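PDB 5D2E: MlnE from Bacillus amyloliquefaciens subsp. plantarum, which binds NADP(H) and, as the N-terminal B-type ketoreductase of a macrolactin assembly-line protein, probably reduces the beta-keto group of carrier-bound polyketide intermediates. Local coordinates for residues A[152-163]-A[369-378]. Numbering follows the deposited sequence.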
loop_
_atom_site.group_PDB
_atom_site.type_symbol
_atom_site.label_atom_id
_atom_site.label_comp_id
_atom_site.label_asym_id
_atom_site.label_seq_id
_atom_site.Cartn_x
_atom_site.Cartn_y
_atom_site.Cartn_z
ATOM N N LEU A 152 7.809 6.489 -5.842
ATOM C CA LEU A 152 8.619 5.460 -5.163
ATOM C C LEU A 152 10.065 5.434 -5.579
ATOM O O LEU A 152 10.969 5.519 -4.720
ATOM C CB LEU A 152 7.989 4.066 -5.407
ATOM C CG LEU A 152 8.808 2.841 -4.914
ATOM C CD1 LEU A 152 8.857 2.863 -3.394
ATOM C CD2 LEU A 152 8.208 1.573 -5.523
ATOM N N TYR A 153 10.333 5.376 -6.877
ATOM C CA TYR A 153 11.703 5.247 -7.278
ATOM C C TYR A 153 12.536 6.530 -7.080
ATOM O O TYR A 153 13.678 6.463 -6.641
ATOM C CB TYR A 153 11.852 4.667 -8.670
ATOM C CG TYR A 153 11.434 3.192 -8.755
ATOM C CD1 TYR A 153 12.142 2.212 -8.092
ATOM C CD2 TYR A 153 10.358 2.793 -9.506
ATOM C CE1 TYR A 153 11.752 0.853 -8.157
ATOM C CE2 TYR A 153 9.955 1.450 -9.574
ATOM C CZ TYR A 153 10.659 0.493 -8.923
ATOM O OH TYR A 153 10.230 -0.796 -9.015
ATOM N N SER A 154 11.946 7.675 -7.346
ATOM C CA SER A 154 12.643 8.926 -7.167
ATOM C C SER A 154 12.979 9.067 -5.678
ATOM O O SER A 154 14.076 9.462 -5.280
ATOM C CB SER A 154 11.730 10.112 -7.581
ATOM O OG SER A 154 12.410 11.313 -7.135
ATOM N N LEU A 155 12.031 8.742 -4.832
ATOM C CA LEU A 155 12.266 8.825 -3.382
ATOM C C LEU A 155 13.302 7.828 -2.904
ATOM O O LEU A 155 14.079 8.149 -2.028
ATOM C CB LEU A 155 10.953 8.658 -2.596
ATOM C CG LEU A 155 9.985 9.864 -2.552
ATOM C CD1 LEU A 155 8.668 9.381 -2.016
ATOM C CD2 LEU A 155 10.505 11.095 -1.781
ATOM N N PHE A 156 13.271 6.627 -3.453
ATOM C CA PHE A 156 14.285 5.645 -3.108
ATOM C C PHE A 156 15.674 6.173 -3.493
ATOM O O PHE A 156 16.573 6.155 -2.635
ATOM C CB PHE A 156 14.002 4.359 -3.815
ATOM C CG PHE A 156 15.187 3.475 -3.939
ATOM C CD1 PHE A 156 15.712 2.856 -2.819
ATOM C CD2 PHE A 156 15.753 3.269 -5.160
ATOM C CE1 PHE A 156 16.826 2.045 -2.929
ATOM C CE2 PHE A 156 16.854 2.471 -5.271
ATOM C CZ PHE A 156 17.374 1.839 -4.161
ATOM N N GLN A 157 15.829 6.676 -4.732
ATOM C CA GLN A 157 17.111 7.237 -5.148
ATOM C C GLN A 157 17.534 8.393 -4.205
ATOM O O GLN A 157 18.720 8.507 -3.794
ATOM C CB GLN A 157 17.146 7.680 -6.596
ATOM C CG GLN A 157 16.857 6.626 -7.672
ATOM C CD GLN A 157 17.825 5.450 -7.715
ATOM O OE1 GLN A 157 17.622 4.426 -8.429
ATOM N NE2 GLN A 157 18.919 5.614 -7.019
ATOM N N MET A 158 16.575 9.250 -3.858
ATOM C CA MET A 158 16.863 10.415 -3.071
ATOM C C MET A 158 17.311 10.021 -1.679
ATOM O O MET A 158 18.338 10.475 -1.212
ATOM C CB MET A 158 15.639 11.318 -3.002
ATOM C CG MET A 158 15.873 12.558 -2.142
ATOM S SD MET A 158 14.324 13.380 -1.658
ATOM C CE MET A 158 13.853 12.283 -0.298
ATOM N N PHE A 159 16.583 9.115 -1.017
ATOM C CA PHE A 159 16.964 8.751 0.344
ATOM C C PHE A 159 18.263 7.954 0.358
ATOM O O PHE A 159 19.112 8.185 1.194
ATOM C CB PHE A 159 15.896 7.928 1.020
ATOM C CG PHE A 159 14.721 8.703 1.443
ATOM C CD1 PHE A 159 14.856 9.703 2.388
ATOM C CD2 PHE A 159 13.451 8.382 0.986
ATOM C CE1 PHE A 159 13.770 10.425 2.825
ATOM C CE2 PHE A 159 12.357 9.102 1.427
ATOM C CZ PHE A 159 12.510 10.118 2.332
ATOM N N GLN A 160 18.464 7.068 -0.596
ATOM C CA GLN A 160 19.674 6.333 -0.604
ATOM C C GLN A 160 20.891 7.256 -0.809
ATOM O O GLN A 160 21.901 7.109 -0.129
ATOM C CB GLN A 160 19.616 5.234 -1.617
ATOM C CG GLN A 160 20.601 4.145 -1.327
ATOM C CD GLN A 160 20.493 2.977 -2.310
ATOM O OE1 GLN A 160 20.871 3.115 -3.471
ATOM N NE2 GLN A 160 20.075 1.798 -1.808
ATOM N N ALA A 161 20.803 8.148 -1.789
ATOM C CA ALA A 161 21.871 9.109 -2.064
ATOM C C ALA A 161 22.085 9.999 -0.872
ATOM O O ALA A 161 23.259 10.278 -0.524
ATOM C CB ALA A 161 21.532 9.959 -3.288
ATOM N N PHE A 162 20.994 10.512 -0.258
ATOM C CA PHE A 162 21.179 11.398 0.885
ATOM C C PHE A 162 21.922 10.700 2.013
ATOM O O PHE A 162 22.754 11.339 2.681
ATOM C CB PHE A 162 19.883 11.912 1.465
ATOM C CG PHE A 162 19.241 13.027 0.669
ATOM C CD1 PHE A 162 19.733 13.413 -0.571
ATOM C CD2 PHE A 162 18.079 13.630 1.164
ATOM C CE1 PHE A 162 19.133 14.453 -1.259
ATOM C CE2 PHE A 162 17.470 14.636 0.459
ATOM C CZ PHE A 162 18.018 15.036 -0.752
ATOM N N MET A 163 21.604 9.422 2.250
ATOM C CA MET A 163 22.263 8.746 3.377
ATOM C C MET A 163 23.689 8.432 3.007
ATOM O O MET A 163 24.594 8.596 3.852
ATOM C CB MET A 163 21.467 7.535 3.842
ATOM C CG MET A 163 20.179 8.008 4.525
ATOM S SD MET A 163 19.198 6.658 5.250
ATOM C CE MET A 163 18.730 5.916 3.714
ATOM N N ILE A 369 16.549 0.454 3.324
ATOM C CA ILE A 369 16.690 1.299 2.138
ATOM C C ILE A 369 18.153 1.470 1.724
ATOM O O ILE A 369 18.452 1.448 0.547
ATOM C CB ILE A 369 16.042 2.686 2.418
ATOM C CG1 ILE A 369 14.561 2.620 2.182
ATOM C CG2 ILE A 369 16.581 3.788 1.488
ATOM C CD1 ILE A 369 14.256 2.452 0.694
ATOM N N ILE A 370 19.049 1.627 2.699
ATOM C CA ILE A 370 20.499 1.816 2.405
ATOM C C ILE A 370 21.087 0.627 1.655
ATOM O O ILE A 370 22.049 0.818 0.964
ATOM C CB ILE A 370 21.386 2.113 3.668
ATOM C CG1 ILE A 370 21.169 1.100 4.808
ATOM C CG2 ILE A 370 21.089 3.484 4.208
ATOM C CD1 ILE A 370 21.997 1.322 6.080
ATOM N N LYS A 371 20.506 -0.572 1.794
ATOM C CA LYS A 371 20.980 -1.796 1.145
ATOM C C LYS A 371 20.091 -2.301 0.027
ATOM O O LYS A 371 20.447 -3.250 -0.667
ATOM C CB LYS A 371 21.098 -2.893 2.187
ATOM C CG LYS A 371 21.951 -2.479 3.386
ATOM C CD LYS A 371 23.323 -3.122 3.432
ATOM C CE LYS A 371 23.224 -4.518 4.054
ATOM N NZ LYS A 371 24.500 -4.977 4.674
ATOM N N LYS A 372 18.920 -1.701 -0.159
ATOM C CA LYS A 372 18.070 -2.108 -1.256
ATOM C C LYS A 372 18.673 -1.740 -2.564
ATOM O O LYS A 372 19.386 -0.801 -2.687
ATOM C CB LYS A 372 16.695 -1.393 -1.211
ATOM C CG LYS A 372 15.657 -2.056 -0.353
ATOM C CD LYS A 372 14.970 -3.197 -1.041
ATOM C CE LYS A 372 14.093 -3.969 -0.061
ATOM N NZ LYS A 372 13.495 -5.071 -0.823
ATOM N N THR A 373 18.304 -2.493 -3.572
ATOM C CA THR A 373 18.542 -2.115 -4.961
ATOM C C THR A 373 17.245 -1.936 -5.654
ATOM O O THR A 373 16.203 -2.459 -5.244
ATOM C CB THR A 373 19.277 -3.209 -5.726
ATOM O OG1 THR A 373 18.432 -4.357 -5.861
ATOM C CG2 THR A 373 20.578 -3.585 -5.077
ATOM N N LYS A 374 17.302 -1.222 -6.758
ATOM C CA LYS A 374 16.140 -0.954 -7.541
ATOM C C LYS A 374 15.507 -2.231 -8.010
ATOM O O LYS A 374 14.279 -2.335 -8.010
ATOM C CB LYS A 374 16.530 -0.119 -8.746
ATOM C CG LYS A 374 15.377 0.352 -9.580
ATOM C CD LYS A 374 15.914 0.941 -10.893
ATOM C CE LYS A 374 14.884 1.898 -11.487
ATOM N NZ LYS A 374 13.671 1.185 -11.988
ATOM N N GLU A 375 16.335 -3.196 -8.409
ATOM C CA GLU A 375 15.853 -4.483 -8.846
ATOM C C GLU A 375 15.093 -5.267 -7.801
ATOM O O GLU A 375 14.136 -5.944 -8.125
ATOM C CB GLU A 375 17.013 -5.340 -9.372
ATOM C CG GLU A 375 17.485 -4.802 -10.737
ATOM C CD GLU A 375 18.438 -3.602 -10.649
ATOM O OE1 GLU A 375 19.011 -3.310 -9.553
ATOM O OE2 GLU A 375 18.582 -2.928 -11.688
ATOM N N SER A 376 15.543 -5.204 -6.566
ATOM C CA SER A 376 14.878 -5.839 -5.481
ATOM C C SER A 376 13.495 -5.241 -5.224
ATOM O O SER A 376 12.523 -5.964 -4.990
ATOM C CB SER A 376 15.749 -5.675 -4.252
ATOM O OG SER A 376 15.126 -6.297 -3.181
ATOM N N ILE A 377 13.426 -3.916 -5.242
ATOM C CA ILE A 377 12.130 -3.190 -5.138
ATOM C C ILE A 377 11.198 -3.648 -6.274
ATOM O O ILE A 377 10.047 -4.040 -5.980
ATOM C CB ILE A 377 12.331 -1.679 -5.180
ATOM C CG1 ILE A 377 13.177 -1.265 -3.979
ATOM C CG2 ILE A 377 10.983 -0.991 -5.185
ATOM C CD1 ILE A 377 13.629 0.179 -4.009
ATOM N N GLU A 378 11.679 -3.654 -7.520
ATOM C CA GLU A 378 10.861 -4.096 -8.675
ATOM C C GLU A 378 10.269 -5.473 -8.464
ATOM O O GLU A 378 9.102 -5.701 -8.784
ATOM C CB GLU A 378 11.620 -4.130 -10.000
ATOM C CG GLU A 378 12.149 -2.783 -10.441
ATOM C CD GLU A 378 13.187 -2.807 -11.586
ATOM O OE1 GLU A 378 13.908 -3.802 -11.818
ATOM O OE2 GLU A 378 13.258 -1.772 -12.272
#
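Phe-156 and Ile-377 give a clear example of a knob seated on a flat aromatic surface: the CD1 methyl of Ile-377 sits over one ring face, 3.6 Å from the centroid of Phe-156, a CH-pi contact. With CG anti to the backbone N (chi1 159°), the Phe-156 ring reaches across to the bend of 369-378, where CD1 of Ile-369 and the carbonyl oxygen of Lys-372 lie at its edge. The other branch of Ile-377, CG2, fills the hollow between CE1 of Tyr-153 (3.6 Å) and CD2 of Leu-152.

Leu-152 CD2 backs one face of the Tyr-153 ring. Across the opposite face bends Lys-374, whose NZ makes a cation-pi contact 4.2 Å from the Tyr-153 centroid and a salt bridge with Glu-378, which should help hold the ammonium there. Further along, the extended Gln-160 slots its amide into the turn, NE2 donating to Lys-372 O (2.8 Å) and Ile-369 O (2.9 Å) and tying the two carbonyls together. Beyond it, Met-163 presses its CE against CG2 of both Ile-369 and Ile-370.

The pairing thus joins helix 141-164 of the N-terminal Rossmann-like half to the start of helix 374-381 in the NADP-binding half. Helix 186-201 touches both segments, through Phe-194 on Leu-152 and Ile-369, and helix 419-437 does likewise through Phe-423 and Asp-420.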